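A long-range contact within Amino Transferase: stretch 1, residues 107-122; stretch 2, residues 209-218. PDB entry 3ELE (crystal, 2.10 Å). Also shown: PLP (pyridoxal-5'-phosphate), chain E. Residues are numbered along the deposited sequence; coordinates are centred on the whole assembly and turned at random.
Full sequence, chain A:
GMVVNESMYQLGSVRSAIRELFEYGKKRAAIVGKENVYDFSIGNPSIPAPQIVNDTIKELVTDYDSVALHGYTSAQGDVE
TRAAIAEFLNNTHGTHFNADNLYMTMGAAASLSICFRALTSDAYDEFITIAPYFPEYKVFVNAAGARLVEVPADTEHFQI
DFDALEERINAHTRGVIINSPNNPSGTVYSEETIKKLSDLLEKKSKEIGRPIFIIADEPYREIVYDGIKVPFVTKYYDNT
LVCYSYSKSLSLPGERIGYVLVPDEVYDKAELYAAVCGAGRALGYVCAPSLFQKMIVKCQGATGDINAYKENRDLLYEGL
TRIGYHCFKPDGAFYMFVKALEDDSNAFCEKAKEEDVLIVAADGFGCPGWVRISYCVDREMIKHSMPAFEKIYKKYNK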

ATOM      1  N   GLY A 107       4.297   4.048  -4.347  1.00 36.53           N
ATOM      2  CA  GLY A 107       5.355   3.508  -5.192  1.00 35.48           C
ATOM      3  C   GLY A 107       4.844   2.862  -6.465  1.00 35.63           C
ATOM      4  O   GLY A 107       3.630   2.696  -6.665  1.00 35.63           O
ATOM      5  N   ALA A 108       5.804   2.523  -7.332  1.00 34.12           N
ATOM      6  CA  ALA A 108       5.557   1.906  -8.620  1.00 34.82           C
ATOM      7  C   ALA A 108       4.896   0.535  -8.530  1.00 33.60           C
ATOM      8  O   ALA A 108       4.111   0.215  -9.391  1.00 35.39           O
ATOM      9  CB  ALA A 108       6.850   1.811  -9.429  1.00 36.28           C
ATOM     10  N   ALA A 109       5.222  -0.272  -7.513  1.00 33.77           N
ATOM     11  CA  ALA A 109       4.560  -1.587  -7.320  1.00 33.12           C
ATOM     12  C   ALA A 109       3.068  -1.413  -7.087  1.00 32.37           C
ATOM     13  O   ALA A 109       2.281  -2.238  -7.522  1.00 31.87           O
ATOM     14  CB  ALA A 109       5.169  -2.354  -6.162  1.00 32.87           C
ATOM     15  N   ALA A 110       2.694  -0.353  -6.367  1.00 32.22           N
ATOM     16  CA  ALA A 110       1.292  -0.030  -6.126  1.00 32.26           C
ATOM     17  C   ALA A 110       0.635   0.476  -7.431  1.00 32.31           C
ATOM     18  O   ALA A 110      -0.477   0.091  -7.735  1.00 32.91           O
ATOM     19  CB  ALA A 110       1.157   0.988  -5.009  1.00 30.40           C
ATOM     20  N   SER A 111       1.350   1.291  -8.206  1.00 32.95           N
ATOM     21  CA  SER A 111       0.844   1.839  -9.474  1.00 32.42           C
ATOM     22  C   SER A 111       0.554   0.718 -10.469  1.00 32.18           C
ATOM     23  O   SER A 111      -0.522   0.671 -11.062  1.00 31.93           O
ATOM     24  CB  SER A 111       1.844   2.849 -10.084  1.00 32.75           C
ATOM     25  OG  SER A 111       2.021   4.002  -9.270  1.00 31.57           O
ATOM     26  N   LEU A 112       1.506  -0.196 -10.619  1.00 32.70           N
ATOM     27  CA  LEU A 112       1.351  -1.369 -11.527  1.00 32.63           C
ATOM     28  C   LEU A 112       0.202  -2.262 -11.085  1.00 34.10           C
ATOM     29  O   LEU A 112      -0.653  -2.613 -11.912  1.00 34.58           O
ATOM     30  CB  LEU A 112       2.656  -2.170 -11.595  1.00 32.38           C
ATOM     31  CG  LEU A 112       3.824  -1.438 -12.278  1.00 31.45           C
ATOM     32  CD1 LEU A 112       5.148  -2.132 -11.995  1.00 36.39           C
ATOM     33  CD2 LEU A 112       3.583  -1.294 -13.779  1.00 32.54           C
ATOM     34  N   SER A 113       0.148  -2.566  -9.777  1.00 34.12           N
ATOM     35  CA  SER A 113      -0.917  -3.403  -9.198  1.00 33.81           C
ATOM     36  C   SER A 113      -2.300  -2.821  -9.509  1.00 33.48           C
ATOM     37  O   SER A 113      -3.180  -3.546 -10.015  1.00 33.58           O
ATOM     38  CB  SER A 113      -0.716  -3.586  -7.686  1.00 33.75           C
ATOM     39  OG  SER A 113       0.486  -4.297  -7.415  1.00 33.72           O
ATOM     40  N   ILE A 114      -2.457  -1.516  -9.261  1.00 33.79           N
ATOM     41  CA  ILE A 114      -3.698  -0.767  -9.574  1.00 33.96           C
ATOM     42  C   ILE A 114      -4.084  -0.894 -11.044  1.00 32.29           C
ATOM     43  O   ILE A 114      -5.249  -1.123 -11.342  1.00 33.60           O
ATOM     44  CB  ILE A 114      -3.562   0.758  -9.214  1.00 34.51           C
ATOM     45  CG1 ILE A 114      -3.597   0.947  -7.704  1.00 36.93           C
ATOM     46  CG2 ILE A 114      -4.680   1.583  -9.821  1.00 35.72           C
ATOM     47  CD1 ILE A 114      -3.156   2.304  -7.266  1.00 34.98           C
ATOM     48  N   CYS A 115      -3.110  -0.746 -11.953  1.00 31.95           N
ATOM     49  CA  CYS A 115      -3.371  -0.861 -13.410  1.00 31.45           C
ATOM     50  C   CYS A 115      -3.866  -2.248 -13.839  1.00 31.98           C
ATOM     51  O   CYS A 115      -4.850  -2.346 -14.566  1.00 32.64           O
ATOM     52  CB  CYS A 115      -2.157  -0.448 -14.249  1.00 30.77           C
ATOM     53  SG  CYS A 115      -1.798   1.329 -14.177  1.00 33.48           S
ATOM     54  N   PHE A 116      -3.203  -3.305 -13.380  1.00 32.01           N
ATOM     55  CA  PHE A 116      -3.621  -4.669 -13.742  1.00 32.58           C
ATOM     56  C   PHE A 116      -4.954  -5.021 -13.082  1.00 32.38           C
ATOM     57  O   PHE A 116      -5.836  -5.621 -13.729  1.00 30.01           O
ATOM     58  CB  PHE A 116      -2.564  -5.711 -13.409  1.00 33.15           C
ATOM     59  CG  PHE A 116      -1.213  -5.444 -14.029  1.00 31.86           C
ATOM     60  CD1 PHE A 116      -1.081  -5.254 -15.405  1.00 34.45           C
ATOM     61  CD2 PHE A 116      -0.057  -5.445 -13.236  1.00 30.64           C
ATOM     62  CE1 PHE A 116       0.194  -5.024 -15.985  1.00 30.61           C
ATOM     63  CE2 PHE A 116       1.205  -5.229 -13.796  1.00 33.58           C
ATOM     64  CZ  PHE A 116       1.336  -5.015 -15.171  1.00 31.84           C
ATOM     65  N   ARG A 117      -5.117  -4.606 -11.821  1.00 32.99           N
ATOM     66  CA  ARG A 117      -6.371  -4.811 -11.083  1.00 34.69           C
ATOM     67  C   ARG A 117      -7.555  -4.081 -11.748  1.00 34.89           C
ATOM     68  O   ARG A 117      -8.629  -4.652 -11.905  1.00 36.52           O
ATOM     69  CB  ARG A 117      -6.203  -4.378  -9.625  1.00 34.83           C
ATOM     70  CG  ARG A 117      -7.350  -4.708  -8.680  1.00 40.12           C
ATOM     71  CD  ARG A 117      -7.748  -6.182  -8.718  1.00 43.68           C
ATOM     72  NE  ARG A 117      -8.698  -6.532  -7.658  1.00 47.82           N
ATOM     73  CZ  ARG A 117      -8.395  -6.970  -6.431  1.00 46.44           C
ATOM     74  NH1 ARG A 117      -7.146  -7.172  -6.051  1.00 45.60           N
ATOM     75  NH2 ARG A 117      -9.375  -7.251  -5.579  1.00 46.28           N
ATOM     76  N   ALA A 118      -7.337  -2.829 -12.156  1.00 35.05           N
ATOM     77  CA  ALA A 118      -8.368  -2.034 -12.849  1.00 35.20           C
ATOM     78  C   ALA A 118      -8.706  -2.580 -14.235  1.00 34.40           C
ATOM     79  O   ALA A 118      -9.845  -2.558 -14.649  1.00 32.83           O
ATOM     80  CB  ALA A 118      -7.933  -0.549 -12.967  1.00 34.03           C
ATOM     81  N   LEU A 119      -7.698  -3.066 -14.945  1.00 35.67           N
ATOM     82  CA  LEU A 119      -7.890  -3.576 -16.303  1.00 35.96           C
ATOM     83  C   LEU A 119      -8.289  -5.052 -16.430  1.00 36.62           C
ATOM     84  O   LEU A 119      -8.794  -5.397 -17.470  1.00 37.05           O
ATOM     85  CB  LEU A 119      -6.640  -3.279 -17.150  1.00 35.61           C
ATOM     86  CG  LEU A 119      -6.414  -1.790 -17.442  1.00 34.11           C
ATOM     87  CD1 LEU A 119      -5.119  -1.624 -18.156  1.00 36.07           C
ATOM     88  CD2 LEU A 119      -7.572  -1.216 -18.300  1.00 37.52           C
ATOM     89  N   THR A 120      -8.110  -5.899 -15.402  1.00 35.30           N
ATOM     90  CA  THR A 120      -8.459  -7.350 -15.508  1.00 34.96           C
ATOM     91  C   THR A 120      -9.961  -7.671 -15.237  1.00 34.80           C
ATOM     92  O   THR A 120     -10.468  -7.523 -14.109  1.00 31.75           O
ATOM     93  CB  THR A 120      -7.549  -8.210 -14.612  1.00 34.78           C
ATOM     94  OG1 THR A 120      -6.176  -7.913 -14.911  1.00 34.62           O
ATOM     95  CG2 THR A 120      -7.805  -9.729 -14.809  1.00 35.01           C
ATOM     96  N   SER A 121     -10.662  -8.144 -16.264  1.00 35.60           N
ATOM     97  CA  SER A 121     -12.082  -8.479 -16.146  1.00 35.75           C
ATOM     98  C   SER A 121     -12.368  -9.974 -16.369  1.00 37.72           C
ATOM     99  O   SER A 121     -13.545 -10.383 -16.364  1.00 41.29           O
ATOM    100  CB  SER A 121     -12.872  -7.611 -17.132  1.00 36.51           C
ATOM    101  OG  SER A 121     -12.526  -7.900 -18.480  1.00 39.58           O
ATOM    102  N   ASP A 122     -11.325 -10.796 -16.545  1.00 35.98           N
ATOM    103  CA  ASP A 122     -11.495 -12.212 -16.900  1.00 35.49           C
ATOM    104  C   ASP A 122     -10.196 -12.986 -16.645  1.00 35.74           C
ATOM    105  O   ASP A 122      -9.095 -12.445 -16.804  1.00 35.34           O
ATOM    106  CB  ASP A 122     -11.960 -12.288 -18.374  1.00 36.63           C
ATOM    107  CG  ASP A 122     -12.259 -13.695 -18.852  1.00 38.05           C
ATOM    108  OD1 ASP A 122     -11.303 -14.431 -19.137  1.00 35.58           O
ATOM    109  OD2 ASP A 122     -13.449 -14.045 -19.026  1.00 39.53           O
TER
HETATM  110  N1  PLP E 500       9.704  -1.222 -12.071  1.00 37.68           N
HETATM  111  C2  PLP E 500      11.031  -1.578 -12.324  1.00 36.80           C
HETATM  112  C2A PLP E 500      11.443  -1.906 -13.723  1.00 37.04           C
HETATM  113  C3  PLP E 500      11.974  -1.599 -11.277  1.00 38.88           C
HETATM  114  O3  PLP E 500      13.285  -1.932 -11.521  1.00 31.83           O
HETATM  115  C4  PLP E 500      11.577  -1.299  -9.953  1.00 45.59           C
HETATM  116  C4A PLP E 500      12.510  -1.773  -8.853  1.00 49.92           C
HETATM  117  O4A PLP E 500      12.417  -2.922  -8.419  1.00 55.32           O
HETATM  118  C5  PLP E 500      10.215  -0.936  -9.721  1.00 44.80           C
HETATM  119  C6  PLP E 500       9.285  -0.905 -10.789  1.00 35.02           C
HETATM  120  C5A PLP E 500       9.672  -0.627  -8.341  1.00 40.76           C
HETATM  121  O4P PLP E 500       9.732   0.724  -8.005  1.00 41.95           O
HETATM  122  P   PLP E 500       9.049   1.173  -6.616  1.00 42.04           P
HETATM  123  O1P PLP E 500       8.466   2.550  -6.760  1.00 36.27           O
HETATM  124  O2P PLP E 500      10.108   1.267  -5.557  1.00 39.54           O
HETATM  125  O3P PLP E 500       7.985   0.220  -6.178  1.00 30.73           O
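Stretch 2 209-218: GRPIFIIADE

How does stretch 2 run relative to the helix of stretch 1? Residues 213-217 form an extended strand, and its axis passes within 9.9 Å of the axis of helix 108-119. The two N-to-C directions differ by 172°, so the strand lies nearly antiparallel to the helix: its beginning faces the helix C-terminus and its end faces the N-terminus, where the cofactor binds. No clear hydrogen bond crosses between the two stretches; the closest contacts are between side chains, and 390 Å² of surface is buried between the stretches, both sides summed.

What happens before the strand begins? Gly209 closes a preceding helix in a Schellman motif, and its positive phi of 66° is one that glycine adopts readily. Arg210 then turns to an extended backbone and points its CA-to-CB bond toward stretch 1. Its side chain is stretched out, t at chi1, chi2 and chi3, and so reaches back toward the loop that follows the helix, where Arg210 NH1 lies 3.2 Å from Ser121 OG, near the guanidinium plane. A water joins the two residues, hydrogen-bonded to Ser121 OG at 2.6 Å and weakly, as acceptor, to Arg210 NH2 at 3.4 Å. Pro211 and Ile212 carry the chain onward without touching stretch 1.

Which strand residues press on the helix? The alternation of an extended strand decides this: Phe213 and Ile215 point toward the helix, while Ile214 makes no contact with it and Ala216 points away. Phe213 meets the last helical turn, Phe213 CE1 lying 3.7 Å from Leu119 CD2, with the methyl approaching the ring obliquely. Ile215, the residue of stretch 2 with the most area covered, sits two residues further along. Ile215 CG2 lies 3.9 Å from Leu112 CD2 and 4.3 Å from Cys115 CB, so this one methyl group packs against side chains about one helical turn apart.

How does the strand end near the cofactor? Asp217 sets out sideways, but the end of its side chain comes nearer the helix: Asp217 OD2 is 3.8 Å from Leu112 CD1, and Asp217 OD1 is 4.3 Å from Ala108 CB. Asp217 OD2 also lies 2.7 Å from PLP N1. At the helix N-terminus, the backbone N of Ala108 donates a hydrogen bond to PLP O1P at 2.7 Å, and Ala109 N donates one to PLP O3P at 3.1 Å. Helix start and strand end thus meet the cofactor at two sites, its phosphate and its ring nitrogen. Glu218 follows, its side chain leading away from stretch 1.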

ATOM      1  N   GLY A 209     -11.729  -4.910 -31.478  1.00 40.17           N
ATOM      2  CA  GLY A 209     -12.841  -4.089 -30.991  1.00 39.21           C
ATOM      3  C   GLY A 209     -12.667  -3.639 -29.549  1.00 38.30           C
ATOM      4  O   GLY A 209     -13.651  -3.407 -28.845  1.00 36.77           O
ATOM      5  N   ARG A 210     -11.417  -3.492 -29.100  1.00 38.60           N
ATOM      6  CA  ARG A 210     -11.158  -3.174 -27.698  1.00 39.36           C
ATOM      7  C   ARG A 210      -9.785  -2.559 -27.491  1.00 39.44           C
ATOM      8  O   ARG A 210      -8.829  -3.064 -28.083  1.00 39.80           O
ATOM      9  CB  ARG A 210     -11.241  -4.473 -26.907  1.00 40.38           C
ATOM     10  CG  ARG A 210     -11.364  -4.302 -25.447  1.00 44.68           C
ATOM     11  CD  ARG A 210     -11.882  -5.578 -24.858  1.00 51.58           C
ATOM     12  NE  ARG A 210     -11.950  -5.551 -23.401  1.00 54.85           N
ATOM     13  CZ  ARG A 210     -12.220  -6.609 -22.630  1.00 54.75           C
ATOM     14  NH1 ARG A 210     -12.283  -6.447 -21.313  1.00 59.85           N
ATOM     15  NH2 ARG A 210     -12.424  -7.826 -23.144  1.00 53.97           N
ATOM     16  N   PRO A 211      -9.674  -1.510 -26.641  1.00 37.82           N
ATOM     17  CA  PRO A 211      -8.369  -0.902 -26.392  1.00 37.01           C
ATOM     18  C   PRO A 211      -7.314  -1.823 -25.775  1.00 35.88           C
ATOM     19  O   PRO A 211      -7.624  -2.556 -24.843  1.00 35.97           O
ATOM     20  CB  PRO A 211      -8.692   0.214 -25.390  1.00 37.45           C
ATOM     21  CG  PRO A 211     -10.120   0.531 -25.626  1.00 39.69           C
ATOM     22  CD  PRO A 211     -10.732  -0.801 -25.890  1.00 38.63           C
ATOM     23  N   ILE A 212      -6.099  -1.799 -26.327  1.00 34.42           N
ATOM     24  CA  ILE A 212      -4.944  -2.509 -25.749  1.00 31.89           C
ATOM     25  C   ILE A 212      -4.160  -1.362 -25.141  1.00 33.03           C
ATOM     26  O   ILE A 212      -3.664  -0.492 -25.865  1.00 34.97           O
ATOM     27  CB  ILE A 212      -4.083  -3.248 -26.787  1.00 29.77           C
ATOM     28  CG1 ILE A 212      -4.903  -4.298 -27.541  1.00 31.67           C
ATOM     29  CG2 ILE A 212      -2.873  -3.926 -26.106  1.00 29.64           C
ATOM     30  CD1 ILE A 212      -4.202  -4.869 -28.755  1.00 30.69           C
ATOM     31  N   PHE A 213      -4.071  -1.334 -23.818  1.00 33.60           N
ATOM     32  CA  PHE A 213      -3.324  -0.281 -23.134  1.00 35.10           C
ATOM     33  C   PHE A 213      -1.827  -0.453 -23.197  1.00 35.08           C
ATOM     34  O   PHE A 213      -1.340  -1.559 -23.352  1.00 36.79           O
ATOM     35  CB  PHE A 213      -3.758  -0.163 -21.669  1.00 35.63           C
ATOM     36  CG  PHE A 213      -5.067   0.490 -21.529  1.00 38.92           C
ATOM     37  CD1 PHE A 213      -6.248  -0.246 -21.680  1.00 39.02           C
ATOM     38  CD2 PHE A 213      -5.140   1.873 -21.344  1.00 39.31           C
ATOM     39  CE1 PHE A 213      -7.478   0.390 -21.613  1.00 39.66           C
ATOM     40  CE2 PHE A 213      -6.357   2.511 -21.272  1.00 36.73           C
ATOM     41  CZ  PHE A 213      -7.521   1.775 -21.402  1.00 38.35           C
ATOM     42  N   ILE A 214      -1.115   0.670 -23.145  1.00 34.30           N
ATOM     43  CA  ILE A 214       0.324   0.681 -22.901  1.00 33.28           C
ATOM     44  C   ILE A 214       0.375   0.974 -21.398  1.00 33.71           C
ATOM     45  O   ILE A 214      -0.264   1.913 -20.940  1.00 32.24           O
ATOM     46  CB  ILE A 214       1.092   1.791 -23.652  1.00 33.44           C
ATOM     47  CG1 ILE A 214       1.272   1.437 -25.121  1.00 32.33           C
ATOM     48  CG2 ILE A 214       2.516   2.012 -23.052  1.00 30.43           C
ATOM     49  CD1 ILE A 214       2.021   2.529 -25.963  1.00 33.04           C
ATOM     50  N   ILE A 215       1.058   0.125 -20.635  1.00 34.75           N
ATOM     51  CA  ILE A 215       1.303   0.351 -19.210  1.00 34.76           C
ATOM     52  C   ILE A 215       2.775   0.695 -19.191  1.00 34.71           C
ATOM     53  O   ILE A 215       3.597  -0.188 -19.393  1.00 36.14           O
ATOM     54  CB  ILE A 215       0.955  -0.879 -18.328  1.00 35.24           C
ATOM     55  CG1 ILE A 215      -0.512  -1.257 -18.488  1.00 36.82           C
ATOM     56  CG2 ILE A 215       1.252  -0.618 -16.859  1.00 32.41           C
ATOM     57  CD1 ILE A 215      -0.761  -2.294 -19.569  1.00 45.28           C
ATOM     58  N   ALA A 216       3.087   1.988 -19.001  1.00 33.62           N
ATOM     59  CA  ALA A 216       4.440   2.517 -19.019  1.00 33.27           C
ATOM     60  C   ALA A 216       5.019   2.572 -17.616  1.00 33.67           C
ATOM     61  O   ALA A 216       4.629   3.429 -16.820  1.00 33.16           O
ATOM     62  CB  ALA A 216       4.462   3.931 -19.660  1.00 32.64           C
ATOM     63  N   ASP A 217       5.986   1.688 -17.347  1.00 33.69           N
ATOM     64  CA  ASP A 217       6.666   1.567 -16.051  1.00 33.94           C
ATOM     65  C   ASP A 217       7.892   2.459 -16.126  1.00 33.78           C
ATOM     66  O   ASP A 217       8.949   2.028 -16.595  1.00 34.22           O
ATOM     67  CB  ASP A 217       7.043   0.093 -15.810  1.00 34.07           C
ATOM     68  CG  ASP A 217       7.551  -0.175 -14.431  1.00 35.03           C
ATOM     69  OD1 ASP A 217       7.349   0.663 -13.539  1.00 32.61           O
ATOM     70  OD2 ASP A 217       8.118  -1.264 -14.234  1.00 32.06           O
ATOM     71  N   GLU A 218       7.760   3.696 -15.636  1.00 33.95           N
ATOM     72  CA  GLU A 218       8.796   4.749 -15.804  1.00 34.28           C
ATOM     73  C   GLU A 218       9.658   5.215 -14.626  1.00 34.75           C
ATOM     74  O   GLU A 218      10.129   6.360 -14.657  1.00 34.74           O
ATOM     75  CB  GLU A 218       8.112   5.992 -16.358  1.00 34.42           C
ATOM     76  CG  GLU A 218       7.374   5.776 -17.648  1.00 34.82           C
ATOM     77  CD  GLU A 218       7.239   7.054 -18.423  1.00 34.15           C
ATOM     78  OE1 GLU A 218       7.092   8.132 -17.796  1.00 36.60           O
ATOM     79  OE2 GLU A 218       7.318   6.985 -19.662  1.00 33.67           O
TER
HETATM   80  O   HOH W   1     -11.678  -9.572 -20.322  1.00 33.61           O